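Local coordinates for protein mitochondrial import inner membrane translocase subunit TIM8 (Saccharomyces cerevisiae, PDB 3CJH) that acts as a chaperone of the mitochondrial intermembrane space, helping import and insert some multi-pass proteins into the inner membrane and passing beta-barrel precursors to the outer-membrane sorting machinery, at residues Gln16-Ile20 with Val46-Leu50. Residues are numbered along the deposited sequence; the frame is centred on the assembly and turned at random.
Sequences QFTNI and VNRFL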
loop_
_atom_site.group_PDB
_atom_site.type_symbol
_atom_site.label_atom_id
_atom_site.label_comp_id
_atom_site.label_asym_id
_atom_site.label_seq_id
_atom_site.Cartn_x
_atom_site.Cartn_y
_atom_site.Cartn_z
ATOM N N GLN B 16 -0.909 -5.600 12.443
ATOM C CA GLN B 16 -0.975 -4.440 11.610
ATOM C C GLN B 16 0.057 -3.402 12.013
ATOM O O GLN B 16 0.765 -2.874 11.147
ATOM C CB GLN B 16 -2.361 -3.833 11.608
ATOM C CG GLN B 16 -2.343 -2.576 10.793
ATOM C CD GLN B 16 -3.633 -2.204 10.238
ATOM O OE1 GLN B 16 -4.556 -3.028 10.121
ATOM N NE2 GLN B 16 -3.727 -0.929 9.875
ATOM N N PHE B 17 0.152 -3.121 13.316
ATOM C CA PHE B 17 1.118 -2.130 13.810
ATOM C C PHE B 17 2.534 -2.528 13.461
ATOM O O PHE B 17 3.332 -1.701 13.017
ATOM C CB PHE B 17 1.013 -1.944 15.318
ATOM C CG PHE B 17 -0.227 -1.242 15.752
ATOM C CD1 PHE B 17 -0.645 -0.078 15.106
ATOM C CD2 PHE B 17 -0.985 -1.725 16.820
ATOM C CE1 PHE B 17 -1.811 0.581 15.502
ATOM C CE2 PHE B 17 -2.156 -1.066 17.228
ATOM C CZ PHE B 17 -2.565 0.090 16.567
ATOM N N THR B 18 2.824 -3.809 13.658
ATOM C CA THR B 18 4.135 -4.346 13.364
ATOM C C THR B 18 4.443 -4.134 11.900
ATOM O O THR B 18 5.529 -3.664 11.542
ATOM C CB THR B 18 4.227 -5.817 13.685
ATOM O OG1 THR B 18 4.044 -6.020 15.100
ATOM C CG2 THR B 18 5.580 -6.328 13.313
ATOM N N ASN B 19 3.472 -4.434 11.049
ATOM C CA ASN B 19 3.650 -4.243 9.621
ATOM C C ASN B 19 3.960 -2.779 9.244
ATOM O O ASN B 19 4.884 -2.509 8.464
ATOM C CB ASN B 19 2.417 -4.729 8.881
ATOM C CG ASN B 19 2.549 -4.577 7.391
ATOM O OD1 ASN B 19 3.580 -4.928 6.808
ATOM N ND2 ASN B 19 1.517 -4.035 6.760
ATOM N N ILE B 20 3.227 -1.832 9.832
ATOM C CA ILE B 20 3.467 -0.412 9.527
ATOM C C ILE B 20 4.808 0.049 10.081
ATOM O O ILE B 20 5.604 0.670 9.369
ATOM C CB ILE B 20 2.391 0.586 10.086
ATOM C CG1 ILE B 20 1.091 -0.103 10.521
ATOM C CG2 ILE B 20 2.109 1.678 9.015
ATOM C CD1 ILE B 20 -0.112 0.834 10.682
ATOM N N VAL B 46 4.433 2.749 17.726
ATOM C CA VAL B 46 3.161 2.211 18.238
ATOM C C VAL B 46 2.383 3.247 19.089
ATOM O O VAL B 46 1.171 3.434 18.907
ATOM C CB VAL B 46 3.345 0.981 19.174
ATOM C CG1 VAL B 46 2.069 0.137 19.194
ATOM C CG2 VAL B 46 4.530 0.141 18.787
ATOM N N ASN B 47 3.080 3.885 20.030
ATOM C CA ASN B 47 2.455 4.829 20.957
ATOM C C ASN B 47 1.892 6.042 20.229
ATOM O O ASN B 47 0.738 6.444 20.407
ATOM C CB ASN B 47 3.478 5.301 22.002
ATOM C CG ASN B 47 3.554 4.377 23.185
ATOM O OD1 ASN B 47 2.609 4.292 23.953
ATOM N ND2 ASN B 47 4.668 3.679 23.340
ATOM N N ARG B 48 2.757 6.627 19.418
ATOM C CA ARG B 48 2.423 7.748 18.554
ATOM C C ARG B 48 1.235 7.407 17.633
ATOM O O ARG B 48 0.350 8.233 17.386
ATOM C CB ARG B 48 3.667 8.119 17.726
ATOM C CG ARG B 48 3.971 9.579 17.651
ATOM C CD ARG B 48 3.967 10.285 19.036
ATOM N NE ARG B 48 5.028 9.835 19.930
ATOM C CZ ARG B 48 4.860 9.316 21.152
ATOM N NH1 ARG B 48 3.653 9.154 21.697
ATOM N NH2 ARG B 48 5.932 8.967 21.857
ATOM N N PHE B 49 1.196 6.169 17.154
ATOM C CA PHE B 49 0.071 5.739 16.332
ATOM C C PHE B 49 -1.247 5.702 17.118
ATOM O O PHE B 49 -2.271 6.163 16.636
ATOM C CB PHE B 49 0.328 4.373 15.719
ATOM C CG PHE B 49 -0.253 4.248 14.382
ATOM C CD1 PHE B 49 -1.594 3.908 14.235
ATOM C CD2 PHE B 49 0.515 4.572 13.248
ATOM C CE1 PHE B 49 -2.160 3.837 12.974
ATOM C CE2 PHE B 49 -0.034 4.512 11.990
ATOM C CZ PHE B 49 -1.385 4.145 11.848
ATOM N N LEU B 50 -1.205 5.151 18.329
ATOM C CA LEU B 50 -2.385 5.088 19.212
ATOM C C LEU B 50 -2.893 6.474 19.573
ATOM O O LEU B 50 -4.096 6.714 19.568
ATOM C CB LEU B 50 -2.053 4.318 20.494
ATOM C CG LEU B 50 -1.806 2.835 20.221
ATOM C CD1 LEU B 50 -0.942 2.193 21.298
ATOM C CD2 LEU B 50 -3.150 2.101 20.038
#
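Leu50 N donates to Val46 O at 3.0 Å, a helical bond that sets these two residues one turn apart, and both meet the ring of Phe17 on the other helix. The CD2 methyl of Leu50 comes within 4.1 Å of Phe17 CZ, the two side chains crossing at about a right angle, while Val46 CG1 sits 4.3 Å from Phe17 CD2. Phe17 gets there with its CG beside the backbone N and anti to the carbonyl carbon (chi1 -71°), the ring reaching across from helix 7-25 to helix 36-62. Phe49 provides the third partner: its CD1 lies at the edge of the Phe17 ring, near that ring's plane and 3.6 Å from CE1. The two ring planes are turned 64° apart with centroids 5.7 Å from each other, an oblique pair. Farther round the Phe49 ring, CZ takes the Ile20 CD1 methyl at 3.7 Å, so one aromatic side chain touches both Phe17 and Ile20. Were Phe49 an alanine, the Ile20 methyl and the Phe17 ring edge would probably lose their shared partner, opening a gap between the helices. Phe49 also meets an aromatic ring on the chain of another protein in the six-chain assembly. Cys21 and Cys45, joined by a disulfide, directly follow Ile20 and precede Val46, so the contact lies next to one of the two disulfides of the twin CX3C motif, on the two helices characteristic of the small Tim family. The axes of segments 16-20 and 46-50 make an angle of 114°. No hydrogen bond crosses between the two segments, so within them the contact rests on apolar side chains, next to the disulfide that ties the helices covalently.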